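Side-chain contacts in vanadium-dependent haloperoxidase (Zobellia galactanivorans, PDB 4CIT), which is a vanadate-binding haloperoxidase that probably catalyses the oxidation of iodide by hydrogen peroxide: residues E50-H54 and D55-P59; S136-M139 and V140-G143. All coordinates share one frame; numbering follows the deposited sequence.

Interaction 1: E50-H54 and D55-P59; sequences EIMIH and DIFSP
Phe57 turns back onto Met52 where helix 38-55 ends, and a Schellman motif closes the turn. Its outer bond runs from Phe57 N to Met52 O at 3.1 Å and is nearly straight (172°); inside it, Ile56 N reaches Ile53 O at 3.2 Å, approaching from above the carbonyl plane. Ile56 makes the reversal possible by adopting a positive phi of 61°. Just before it, the last ordinary i to i+4 bond joins Asp55 N to Ile51 O at 2.8 Å.

The side chains of Met52 and Phe57 cross at about a right angle, the apolar contact expected between the residues joined by the outer bond. In one of the two modelled Met52 conformers, CG lies 4.0 Å from Phe57 CD2. Ile65 of helix 59-80 touches both side chains, so the pair packs against the next helix, for which Ser58 is the N-cap residue.

On another side of the turn, Asp55 lies alongside Ile51, with OD2 3.3 Å from Ile51 CG2. Asp55 CG is anti to the carbonyl carbon (chi1 -72°), which places the carboxylate beside Ile51. Its two oxygens are separately held: OD1 by the hydroxyl of Ser126 and OD2 by the backbone N of Phe125, which together fix the rotation of the group. Asp55 OD1 also sits at the edge of the His54 ring, 3.2 Å from CD2, although ring and carboxylate planes are strongly inclined. The His54 side chain also touches Ser126 and Arg129.

A water spans the turn as a double donor, giving one hydrogen to Met52 O at 3.2 Å and the other to Phe57 O.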
loop_
_atom_site.group_PDB
_atom_site.type_symbol
_atom_site.label_atom_id
_atom_site.label_comp_id
_atom_site.label_asym_id
_atom_site.label_seq_id
_atom_site.Cartn_x
_atom_site.Cartn_y
_atom_site.Cartn_z
ATOM N N GLU A 50 -4.740 11.767 3.193
ATOM C CA GLU A 50 -5.095 12.588 4.368
ATOM C C GLU A 50 -6.423 12.160 4.984
ATOM O O GLU A 50 -6.525 11.994 6.211
ATOM C CB GLU A 50 -5.183 14.054 3.973
ATOM C CG GLU A 50 -3.864 14.640 3.568
ATOM C CD GLU A 50 -4.025 15.876 2.648
ATOM O OE1 GLU A 50 -5.157 16.360 2.440
ATOM O OE2 GLU A 50 -3.011 16.360 2.094
ATOM N N ILE A 51 -7.393 11.849 4.138
ATOM C CA ILE A 51 -8.689 11.427 4.613
ATOM C C ILE A 51 -8.615 10.078 5.338
ATOM O O ILE A 51 -9.291 9.857 6.352
ATOM C CB ILE A 51 -9.712 11.380 3.476
ATOM C CG1 ILE A 51 -9.800 12.795 2.844
ATOM C CG2 ILE A 51 -11.055 10.772 3.970
ATOM C CD1 ILE A 51 -10.739 12.823 1.616
ATOM N N MET A 52 -7.804 9.170 4.798
ATOM C CA MET A 52 -7.539 7.880 5.416
ATOM C C MET A 52 -7.066 7.937 6.838
ATOM O O MET A 52 -7.528 7.139 7.671
ATOM C CB MET A 52 -6.522 7.062 4.560
ATOM C CG MET A 52 -7.240 6.246 3.493
ATOM S SD MET A 52 -5.992 5.094 2.719
ATOM C CE MET A 52 -4.585 6.063 2.531
ATOM N N ILE A 53 -6.174 8.861 7.085
ATOM C CA ILE A 53 -5.685 9.151 8.430
ATOM C C ILE A 53 -6.843 9.595 9.295
ATOM O O ILE A 53 -7.160 8.985 10.348
ATOM C CB ILE A 53 -4.675 10.255 8.468
ATOM C CG1 ILE A 53 -3.434 9.896 7.639
ATOM C CG2 ILE A 53 -4.251 10.511 9.925
ATOM C CD1 ILE A 53 -2.488 11.073 7.512
ATOM N N HIS A 54 -7.546 10.611 8.813
ATOM C CA HIS A 54 -8.707 11.089 9.545
ATOM C C HIS A 54 -9.762 10.007 9.880
ATOM O O HIS A 54 -10.294 9.981 11.038
ATOM C CB HIS A 54 -9.348 12.306 8.812
ATOM C CG HIS A 54 -10.557 12.794 9.503
ATOM N ND1 HIS A 54 -10.495 13.525 10.675
ATOM C CD2 HIS A 54 -11.871 12.556 9.278
ATOM C CE1 HIS A 54 -11.718 13.788 11.094
ATOM N NE2 HIS A 54 -12.572 13.215 10.265
ATOM N N ASP A 55 -10.086 9.101 8.942
ATOM C CA ASP A 55 -11.167 8.139 9.057
ATOM C C ASP A 55 -10.713 6.817 9.722
ATOM O O ASP A 55 -11.534 5.894 9.931
ATOM C CB ASP A 55 -11.739 7.809 7.649
ATOM C CG ASP A 55 -12.564 8.953 7.043
ATOM O OD1 ASP A 55 -12.885 9.930 7.745
ATOM O OD2 ASP A 55 -12.955 8.872 5.834
ATOM N N ILE A 56 -9.417 6.751 9.978
ATOM C CA ILE A 56 -8.762 5.639 10.694
ATOM C C ILE A 56 -8.925 4.300 9.960
ATOM O O ILE A 56 -9.346 3.276 10.472
ATOM C CB ILE A 56 -9.107 5.584 12.193
ATOM C CG1 ILE A 56 -9.269 7.042 12.721
ATOM C CG2 ILE A 56 -7.973 4.896 12.921
ATOM C CD1 ILE A 56 -9.563 7.131 14.198
ATOM N N PHE A 57 -8.460 4.333 8.734
ATOM C CA PHE A 57 -8.297 3.106 7.962
ATOM C C PHE A 57 -7.084 2.304 8.372
ATOM O O PHE A 57 -5.989 2.808 8.515
ATOM C CB PHE A 57 -8.348 3.419 6.485
ATOM C CG PHE A 57 -9.743 3.691 5.992
ATOM C CD1 PHE A 57 -10.627 2.652 5.785
ATOM C CD2 PHE A 57 -10.208 4.990 5.790
ATOM C CE1 PHE A 57 -11.957 2.860 5.390
ATOM C CE2 PHE A 57 -11.491 5.209 5.384
ATOM C CZ PHE A 57 -12.377 4.158 5.159
ATOM N N SER A 58 -7.222 0.991 8.386
ATOM C CA SER A 58 -6.101 0.103 8.731
ATOM C C SER A 58 -5.165 -0.161 7.519
ATOM O O SER A 58 -5.555 0.073 6.373
ATOM C CB SER A 58 -6.635 -1.248 9.188
ATOM O OG SER A 58 -7.285 -1.940 8.111
ATOM N N PRO A 59 -3.941 -0.689 7.757
ATOM C CA PRO A 59 -3.024 -0.912 6.623
ATOM C C PRO A 59 -3.540 -1.741 5.449
ATOM O O PRO A 59 -3.481 -1.279 4.281
ATOM C CB PRO A 59 -1.749 -1.487 7.266
ATOM C CG PRO A 59 -1.781 -0.887 8.648
ATOM C CD PRO A 59 -3.247 -0.803 9.046
HETATM O O HOH W 1 -5.236 5.420 9.031
#

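Interaction 2: S136-M139 and V140-G143; sequences SLYM and VWEG
Trp141 folds its indole back over Leu137, one turn earlier in helix 128-144. Its CB lies 3.6 Å from Leu137 O, and with CG beside the backbone N (chi1 -70°) the ring runs back along the helix. Trp141 CG is 3.3 Å from Leu137 O, which sits over one indole face, toward the rim. The oxygen already accepts the nearly straight (168°) bond from Trp141 N and a weak one from Val140 N.

Farther out, CE3 and CZ3 meet Tyr138, whose CD1 edge comes within 3.8 Å of Trp141 CZ3. At the far end, CZ2 and CH2 lie beneath Leu137 CB, a CH-pi contact 4.0 Å from the centroid of the six-membered ring and on the same face as the oxygen. Leu110 of helix 108-123 and Phe149 of helix 146-167 also touch the indole. With an alanine in place of Trp141, Leu137 CB and the Tyr138 edge would probably lose their aromatic partner and a gap would open toward Leu110 and Phe149. The contact is thus mainly apolar and dispersive, and the indole covers a backbone carbonyl whose oxygen is already engaged in helix bonds, probably limiting its access to water.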
loop_
_atom_site.group_PDB
_atom_site.type_symbol
_atom_site.label_atom_id
_atom_site.label_comp_id
_atom_site.label_asym_id
_atom_site.label_seq_id
_atom_site.Cartn_x
_atom_site.Cartn_y
_atom_site.Cartn_z
ATOM N N SER A 136 -13.208 22.151 -6.538
ATOM C CA SER A 136 -12.350 23.228 -6.784
ATOM C C SER A 136 -11.679 23.098 -8.125
ATOM O O SER A 136 -11.507 24.094 -8.812
ATOM C CB SER A 136 -11.332 23.383 -5.630
ATOM O OG SER A 136 -10.374 22.335 -5.850
ATOM N N LEU A 137 -11.370 21.882 -8.532
ATOM C CA LEU A 137 -10.847 21.595 -9.900
ATOM C C LEU A 137 -11.941 21.745 -10.931
ATOM O O LEU A 137 -11.766 22.390 -12.000
ATOM C CB LEU A 137 -10.323 20.169 -9.956
ATOM C CG LEU A 137 -8.989 20.007 -9.215
ATOM C CD1 LEU A 137 -8.617 18.522 -9.175
ATOM C CD2 LEU A 137 -7.926 20.777 -9.954
ATOM N N TYR A 138 -13.097 21.221 -10.612
ATOM C CA TYR A 138 -14.190 21.324 -11.546
ATOM C C TYR A 138 -14.471 22.837 -11.881
ATOM O O TYR A 138 -14.815 23.224 -13.008
ATOM C CB TYR A 138 -15.496 20.739 -10.956
ATOM C CG TYR A 138 -15.648 19.244 -11.010
ATOM C CD1 TYR A 138 -14.589 18.400 -11.319
ATOM C CD2 TYR A 138 -16.878 18.686 -10.691
ATOM C CE1 TYR A 138 -14.824 17.025 -11.443
ATOM C CE2 TYR A 138 -17.084 17.268 -10.705
ATOM C CZ TYR A 138 -16.045 16.483 -11.106
ATOM O OH TYR A 138 -16.245 15.094 -11.117
ATOM N N MET A 139 -14.443 23.650 -10.875
ATOM C CA MET A 139 -14.806 25.054 -11.101
ATOM C C MET A 139 -13.876 25.713 -12.098
ATOM O O MET A 139 -14.317 26.454 -13.008
ATOM C CB MET A 139 -14.831 25.833 -9.716
ATOM C CG MET A 139 -15.175 27.253 -9.894
ATOM S SD MET A 139 -14.983 28.148 -8.237
ATOM C CE MET A 139 -16.288 27.337 -7.478
ATOM N N VAL A 140 -12.570 25.399 -12.062
ATOM C CA VAL A 140 -11.639 26.009 -12.977
ATOM C C VAL A 140 -11.845 25.391 -14.352
ATOM O O VAL A 140 -11.836 26.073 -15.387
ATOM C CB VAL A 140 -10.196 25.745 -12.535
ATOM C CG1 VAL A 140 -9.218 26.165 -13.659
ATOM C CG2 VAL A 140 -9.923 26.576 -11.305
ATOM N N TRP A 141 -12.022 24.064 -14.389
ATOM C CA TRP A 141 -12.159 23.421 -15.697
ATOM C C TRP A 141 -13.407 23.888 -16.426
ATOM O O TRP A 141 -13.340 24.134 -17.661
ATOM C CB TRP A 141 -12.250 21.897 -15.502
ATOM C CG TRP A 141 -10.994 21.256 -15.050
ATOM C CD1 TRP A 141 -9.738 21.719 -15.161
ATOM C CD2 TRP A 141 -10.902 19.966 -14.341
ATOM N NE1 TRP A 141 -8.841 20.808 -14.549
ATOM C CE2 TRP A 141 -9.537 19.737 -14.061
ATOM C CE3 TRP A 141 -11.846 19.043 -13.906
ATOM C CZ2 TRP A 141 -9.084 18.565 -13.420
ATOM C CZ3 TRP A 141 -11.391 17.834 -13.279
ATOM C CH2 TRP A 141 -10.011 17.641 -13.028
ATOM N N GLU A 142 -14.512 23.923 -15.701
ATOM C CA GLU A 142 -15.845 24.284 -16.205
ATOM C C GLU A 142 -15.775 25.707 -16.668
ATOM O O GLU A 142 -16.369 26.055 -17.720
ATOM C CB GLU A 142 -16.985 24.157 -15.186
ATOM C CG GLU A 142 -18.360 24.270 -15.827
ATOM C CD GLU A 142 -19.502 24.348 -14.821
ATOM O OE1 GLU A 142 -19.361 23.878 -13.663
ATOM O OE2 GLU A 142 -20.577 24.854 -15.196
ATOM N N GLY A 143 -15.034 26.513 -15.938
ATOM C CA GLY A 143 -14.816 27.898 -16.336
ATOM C C GLY A 143 -14.050 28.152 -17.609
ATOM O O GLY A 143 -14.333 29.144 -18.288
#

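How the interactions relate
Helix 128-144 connects the two contacts. Near its start, Arg129 and Met130 pack on Ile51, and the preceding loop supplies Phe125 and Ser126 to Asp55; interaction 2 lies near its far end. There Trp141 touches Ile34 and Ile36, just ahead of helix 38-55, whose last turn is interaction 1. The two helices thus run in roughly opposite senses. The contacts do not touch: their centres are about 27 Å apart and their nearest atoms about 11 Å. The centre of interaction 1 is about 13 Å from the centre of the chain, that of interaction 2 about 30 Å. Neither supplies a vanadate ligand; the pocket residues, such as Lys332, Arg418 and His424, come much later in the chain.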